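Local coordinates for protein polysaccharide deacetylase (Streptococcus pyogenes, PDB 6DQ3) that removes N-acetyl groups from the cell wall linkage unit of streptococcal rhamnopolysaccharides, as a zinc-dependent deacetylase of the carbohydrate esterase 4 family, at residues D77-P89 / A112-V126. Sequence-based numbering, arbitrary orientation.
Sequences DDSMIDFYNVAYP and AANLTLKQMKEMKQV. With ZN (zinc ion), chain D.
M123 meets three rings of helix 81-93. Its CG sits over the centre of the Y88 ring, 3.4 Å from the centroid. Its chain bends at the thioether (chi3 -77°), and SD lies 3.7 Å from F83 CE2, an oblique Met-aromatic contact. The same sulfur faces the edge of the Y84 ring. L115 extends this tight, buried part, with CD2 3.7 Å from Y84 CB. M123 also touches M128 and F130 of strand 128-132. The axes of 81-89 and 117-124 run 25° from parallel.

Q119 covers one face of Y84. Its CG is 3.6 Å from the ring centroid, and its amide is stacked nearly flat on the ring, 14° between planes. T116 N donates to Q119 OE1, while Q119 N caps back to T116 OG1: a capping box.

The outer side is more exposed. Y84 OH donates to E122 OE1 (2.7 Å) on its syn side, a water bridges E122 OE2 and Y88 OH, and exposed V126 reaches Y88 OH through CB.

At the other end the loops join through backbone bonds and the N114 side-chain amide. S79 O accepts from L115 N (3.0 Å) and N114 ND2 (3.1 Å), which arrive from opposite faces of its plane. N114 OD1 bonds to S111 OG. I81 N donates to A113 O. D78 binds zinc with H133 and H137. Polar bonds thus join the loop after this ligand to 113-115, while the helices meet mainly through M123, Q119 and aromatic rings.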
loop_
_atom_site.group_PDB
_atom_site.type_symbol
_atom_site.label_atom_id
_atom_site.label_comp_id
_atom_site.label_asym_id
_atom_site.label_seq_id
_atom_site.Cartn_x
_atom_site.Cartn_y
_atom_site.Cartn_z
ATOM N N ASP A 77 0.360 -1.967 -4.255
ATOM C CA ASP A 77 0.619 -0.923 -5.235
ATOM C C ASP A 77 0.012 -1.263 -6.596
ATOM O O ASP A 77 -0.251 -2.428 -6.915
ATOM C CB ASP A 77 2.127 -0.682 -5.403
ATOM C CG ASP A 77 2.814 -0.304 -4.106
ATOM O OD1 ASP A 77 2.137 0.199 -3.188
ATOM O OD2 ASP A 77 4.043 -0.503 -4.008
ATOM N N ASP A 78 -0.233 -0.199 -7.378
ATOM C CA ASP A 78 -0.481 -0.233 -8.822
ATOM C C ASP A 78 -1.935 -0.498 -9.196
ATOM O O ASP A 78 -2.261 -0.622 -10.385
ATOM C CB ASP A 78 0.428 -1.277 -9.485
ATOM C CG ASP A 78 1.895 -0.894 -9.452
ATOM O OD1 ASP A 78 2.188 0.261 -9.107
ATOM O OD2 ASP A 78 2.759 -1.749 -9.746
ATOM N N SER A 79 -2.810 -0.550 -8.205
ATOM C CA SER A 79 -4.257 -0.633 -8.390
ATOM C C SER A 79 -4.626 -1.594 -9.519
ATOM O O SER A 79 -5.347 -1.252 -10.459
ATOM C CB SER A 79 -4.848 0.758 -8.634
ATOM O OG SER A 79 -4.070 1.498 -9.560
ATOM N N MET A 80 -4.125 -2.821 -9.404
ATOM C CA MET A 80 -4.375 -3.857 -10.392
ATOM C C MET A 80 -5.685 -4.573 -10.093
ATOM O O MET A 80 -6.121 -4.664 -8.941
ATOM C CB MET A 80 -3.206 -4.843 -10.413
ATOM C CG MET A 80 -1.899 -4.200 -10.874
ATOM S SD MET A 80 -0.467 -5.291 -10.846
ATOM C CE MET A 80 -0.337 -5.627 -9.095
ATOM N N ILE A 81 -6.322 -5.077 -11.154
ATOM C CA ILE A 81 -7.675 -5.605 -11.022
ATOM C C ILE A 81 -7.689 -6.855 -10.140
ATOM O O ILE A 81 -8.709 -7.163 -9.506
ATOM C CB ILE A 81 -8.272 -5.861 -12.421
ATOM C CG1 ILE A 81 -9.752 -6.235 -12.312
ATOM C CG2 ILE A 81 -7.485 -6.939 -13.164
ATOM C CD1 ILE A 81 -10.612 -5.131 -11.724
ATOM N N ASP A 82 -6.567 -7.577 -10.052
ATOM C CA ASP A 82 -6.530 -8.741 -9.173
ATOM C C ASP A 82 -6.710 -8.353 -7.707
ATOM O O ASP A 82 -7.062 -9.214 -6.894
ATOM C CB ASP A 82 -5.231 -9.549 -9.363
ATOM C CG ASP A 82 -3.967 -8.770 -9.001
ATOM O OD1 ASP A 82 -4.048 -7.570 -8.671
ATOM O OD2 ASP A 82 -2.875 -9.376 -9.043
ATOM N N PHE A 83 -6.489 -7.085 -7.339
ATOM C CA PHE A 83 -6.786 -6.675 -5.969
ATOM C C PHE A 83 -8.280 -6.789 -5.684
ATOM O O PHE A 83 -8.685 -7.214 -4.596
ATOM C CB PHE A 83 -6.293 -5.247 -5.703
ATOM C CG PHE A 83 -6.560 -4.782 -4.298
ATOM C CD1 PHE A 83 -5.717 -5.144 -3.258
ATOM C CD2 PHE A 83 -7.676 -4.009 -4.009
ATOM C CE1 PHE A 83 -5.976 -4.729 -1.958
ATOM C CE2 PHE A 83 -7.935 -3.592 -2.717
ATOM C CZ PHE A 83 -7.089 -3.955 -1.692
ATOM N N TYR A 84 -9.117 -6.436 -6.660
ATOM C CA TYR A 84 -10.561 -6.579 -6.500
ATOM C C TYR A 84 -11.024 -8.016 -6.711
ATOM O O TYR A 84 -11.897 -8.501 -5.979
ATOM C CB TYR A 84 -11.277 -5.653 -7.481
ATOM C CG TYR A 84 -12.779 -5.745 -7.462
ATOM C CD1 TYR A 84 -13.514 -5.192 -6.425
ATOM C CD2 TYR A 84 -13.470 -6.352 -8.505
ATOM C CE1 TYR A 84 -14.890 -5.259 -6.411
ATOM C CE2 TYR A 84 -14.848 -6.419 -8.502
ATOM C CZ TYR A 84 -15.553 -5.871 -7.451
ATOM O OH TYR A 84 -16.926 -5.934 -7.438
ATOM N N ASN A 85 -10.470 -8.709 -7.710
ATOM C CA ASN A 85 -10.969 -10.040 -8.036
ATOM C C ASN A 85 -10.464 -11.105 -7.071
ATOM O O ASN A 85 -11.171 -12.083 -6.810
ATOM C CB ASN A 85 -10.562 -10.452 -9.455
ATOM C CG ASN A 85 -11.300 -9.685 -10.534
ATOM O OD1 ASN A 85 -12.427 -9.230 -10.339
ATOM N ND2 ASN A 85 -10.665 -9.556 -11.692
ATOM N N VAL A 86 -9.250 -10.951 -6.551
ATOM C CA VAL A 86 -8.612 -12.019 -5.792
ATOM C C VAL A 86 -8.354 -11.590 -4.351
ATOM O O VAL A 86 -8.840 -12.229 -3.413
ATOM C CB VAL A 86 -7.308 -12.461 -6.486
ATOM C CG1 VAL A 86 -6.690 -13.651 -5.776
ATOM C CG2 VAL A 86 -7.570 -12.787 -7.958
ATOM N N ALA A 87 -7.605 -10.502 -4.159
ATOM C CA ALA A 87 -7.191 -10.138 -2.805
ATOM C C ALA A 87 -8.379 -9.721 -1.943
ATOM O O ALA A 87 -8.472 -10.113 -0.773
ATOM C CB ALA A 87 -6.146 -9.023 -2.859
ATOM N N TYR A 88 -9.288 -8.920 -2.498
ATOM C CA TYR A 88 -10.375 -8.342 -1.706
ATOM C C TYR A 88 -11.285 -9.392 -1.082
ATOM O O TYR A 88 -11.608 -9.268 0.114
ATOM C CB TYR A 88 -11.143 -7.365 -2.606
ATOM C CG TYR A 88 -12.384 -6.763 -2.006
ATOM C CD1 TYR A 88 -12.323 -6.039 -0.825
ATOM C CD2 TYR A 88 -13.614 -6.907 -2.625
ATOM C CE1 TYR A 88 -13.457 -5.490 -0.273
ATOM C CE2 TYR A 88 -14.753 -6.366 -2.081
ATOM C CZ TYR A 88 -14.670 -5.655 -0.905
ATOM O OH TYR A 88 -15.803 -5.107 -0.362
ATOM N N PRO A 89 -11.750 -10.419 -1.800
ATOM C CA PRO A 89 -12.554 -11.455 -1.123
ATOM C C PRO A 89 -11.824 -12.116 0.029
ATOM O O PRO A 89 -12.426 -12.403 1.071
ATOM C CB PRO A 89 -12.857 -12.464 -2.242
ATOM C CG PRO A 89 -12.732 -11.681 -3.509
ATOM C CD PRO A 89 -11.681 -10.616 -3.258
ATOM N N ALA A 112 -8.805 -1.843 -18.359
ATOM C CA ALA A 112 -9.396 -3.075 -17.856
ATOM C C ALA A 112 -8.476 -3.810 -16.899
ATOM O O ALA A 112 -8.964 -4.567 -16.055
ATOM C CB ALA A 112 -9.769 -3.989 -19.023
ATOM N N ALA A 113 -7.167 -3.603 -17.003
ATOM C CA ALA A 113 -6.219 -4.218 -16.088
ATOM C C ALA A 113 -6.194 -3.556 -14.717
ATOM O O ALA A 113 -5.443 -4.015 -13.850
ATOM C CB ALA A 113 -4.812 -4.181 -16.695
ATOM N N ASN A 114 -6.992 -2.515 -14.482
ATOM C CA ASN A 114 -6.875 -1.745 -13.253
ATOM C C ASN A 114 -8.232 -1.490 -12.612
ATOM O O ASN A 114 -9.284 -1.616 -13.242
ATOM C CB ASN A 114 -6.172 -0.410 -13.517
ATOM C CG ASN A 114 -4.762 -0.595 -14.030
ATOM O OD1 ASN A 114 -4.532 -0.697 -15.238
ATOM N ND2 ASN A 114 -3.807 -0.657 -13.110
ATOM N N LEU A 115 -8.178 -1.137 -11.327
ATOM C CA LEU A 115 -9.382 -0.899 -10.548
ATOM C C LEU A 115 -10.205 0.228 -11.158
ATOM O O LEU A 115 -9.670 1.183 -11.727
ATOM C CB LEU A 115 -9.017 -0.539 -9.109
ATOM C CG LEU A 115 -8.194 -1.558 -8.326
ATOM C CD1 LEU A 115 -7.834 -1.000 -6.954
ATOM C CD2 LEU A 115 -8.940 -2.865 -8.170
ATOM N N THR A 116 -11.519 0.108 -11.027
ATOM C CA THR A 116 -12.449 1.141 -11.453
ATOM C C THR A 116 -12.932 1.933 -10.240
ATOM O O THR A 116 -12.819 1.489 -9.095
ATOM C CB THR A 116 -13.653 0.533 -12.171
ATOM O OG1 THR A 116 -14.497 -0.093 -11.199
ATOM C CG2 THR A 116 -13.222 -0.489 -13.209
ATOM N N LEU A 117 -13.504 3.110 -10.504
ATOM C CA LEU A 117 -14.049 3.913 -9.413
ATOM C C LEU A 117 -15.185 3.184 -8.708
ATOM O O LEU A 117 -15.289 3.227 -7.477
ATOM C CB LEU A 117 -14.542 5.261 -9.929
ATOM C CG LEU A 117 -13.484 6.279 -10.338
ATOM C CD1 LEU A 117 -14.190 7.450 -11.038
ATOM C CD2 LEU A 117 -12.663 6.764 -9.169
ATOM N N LYS A 118 -16.060 2.522 -9.473
ATOM C CA LYS A 118 -17.168 1.798 -8.864
ATOM C C LYS A 118 -16.655 0.722 -7.917
ATOM O O LYS A 118 -17.199 0.533 -6.823
ATOM C CB LYS A 118 -18.052 1.186 -9.953
ATOM C CG LYS A 118 -19.301 0.482 -9.442
ATOM C CD LYS A 118 -20.164 -0.009 -10.604
ATOM C CE LYS A 118 -21.375 -0.797 -10.114
ATOM N NZ LYS A 118 -22.217 -1.310 -11.237
ATOM N N GLN A 119 -15.599 0.013 -8.317
ATOM C CA GLN A 119 -15.032 -1.015 -7.454
ATOM C C GLN A 119 -14.443 -0.409 -6.186
ATOM O O GLN A 119 -14.599 -0.966 -5.095
ATOM C CB GLN A 119 -13.974 -1.808 -8.217
ATOM C CG GLN A 119 -14.565 -2.712 -9.280
ATOM C CD GLN A 119 -13.551 -3.139 -10.317
ATOM O OE1 GLN A 119 -12.392 -2.729 -10.272
ATOM N NE2 GLN A 119 -13.984 -3.968 -11.262
ATOM N N MET A 120 -13.762 0.732 -6.304
ATOM C CA MET A 120 -13.184 1.357 -5.120
ATOM C C MET A 120 -14.271 1.802 -4.152
ATOM O O MET A 120 -14.143 1.611 -2.937
ATOM C CB MET A 120 -12.301 2.537 -5.528
ATOM C CG MET A 120 -11.100 2.135 -6.379
ATOM S SD MET A 120 -10.027 3.535 -6.769
ATOM C CE MET A 120 -9.903 3.417 -8.554
ATOM N N LYS A 121 -15.360 2.374 -4.668
ATOM C CA LYS A 121 -16.454 2.790 -3.799
ATOM C C LYS A 121 -17.053 1.598 -3.061
ATOM O O LYS A 121 -17.410 1.703 -1.880
ATOM C CB LYS A 121 -17.521 3.518 -4.614
ATOM C CG LYS A 121 -17.035 4.825 -5.240
ATOM C CD LYS A 121 -18.093 5.432 -6.156
ATOM C CE LYS A 121 -17.650 6.787 -6.699
ATOM N NZ LYS A 121 -18.713 7.418 -7.531
ATOM N N GLU A 122 -17.161 0.450 -3.737
ATOM C CA GLU A 122 -17.644 -0.759 -3.077
ATOM C C GLU A 122 -16.694 -1.180 -1.965
ATOM O O GLU A 122 -17.120 -1.469 -0.841
ATOM C CB GLU A 122 -17.806 -1.890 -4.098
ATOM C CG GLU A 122 -18.179 -3.233 -3.477
ATOM C CD GLU A 122 -18.120 -4.405 -4.457
ATOM O OE1 GLU A 122 -18.068 -4.178 -5.685
ATOM O OE2 GLU A 122 -18.125 -5.561 -3.985
ATOM N N MET A 123 -15.392 -1.212 -2.265
ATOM C CA MET A 123 -14.421 -1.765 -1.329
ATOM C C MET A 123 -14.219 -0.868 -0.113
ATOM O O MET A 123 -13.897 -1.367 0.971
ATOM C CB MET A 123 -13.091 -1.999 -2.047
ATOM C CG MET A 123 -13.107 -3.186 -3.007
ATOM S SD MET A 123 -11.487 -3.587 -3.704
ATOM C CE MET A 123 -11.310 -2.317 -4.949
ATOM N N LYS A 124 -14.401 0.448 -0.267
ATOM C CA LYS A 124 -14.248 1.351 0.870
ATOM C C LYS A 124 -15.265 1.058 1.963
ATOM O O LYS A 124 -15.015 1.351 3.138
ATOM C CB LYS A 124 -14.387 2.806 0.420
ATOM C CG LYS A 124 -13.188 3.357 -0.327
ATOM C CD LYS A 124 -13.392 4.823 -0.708
ATOM C CE LYS A 124 -13.500 5.725 0.519
ATOM N NZ LYS A 124 -13.545 7.171 0.160
ATOM N N GLN A 125 -16.420 0.497 1.606
ATOM C CA GLN A 125 -17.439 0.198 2.603
ATOM C C GLN A 125 -17.147 -1.081 3.373
ATOM O O GLN A 125 -17.860 -1.378 4.337
ATOM C CB GLN A 125 -18.808 0.107 1.930
ATOM C CG GLN A 125 -19.267 1.427 1.334
ATOM C CD GLN A 125 -20.580 1.309 0.595
ATOM O OE1 GLN A 125 -20.939 0.235 0.117
ATOM N NE2 GLN A 125 -21.304 2.417 0.495
ATOM N N VAL A 126 -16.114 -1.830 2.989
ATOM C CA VAL A 126 -15.774 -3.063 3.687
ATOM C C VAL A 126 -14.275 -3.097 3.962
ATOM O O VAL A 126 -13.616 -4.119 3.747
ATOM C CB VAL A 126 -16.221 -4.301 2.885
ATOM C CG1 VAL A 126 -16.188 -5.553 3.756
ATOM C CG2 VAL A 126 -17.618 -4.083 2.307
HETATM ZN ZN ZN D . 4.018 1.161 -8.816
HETATM O O HOH W 1 5.076 -0.548 -10.095
HETATM O O HOH W 2 -18.087 -6.038 -1.459
#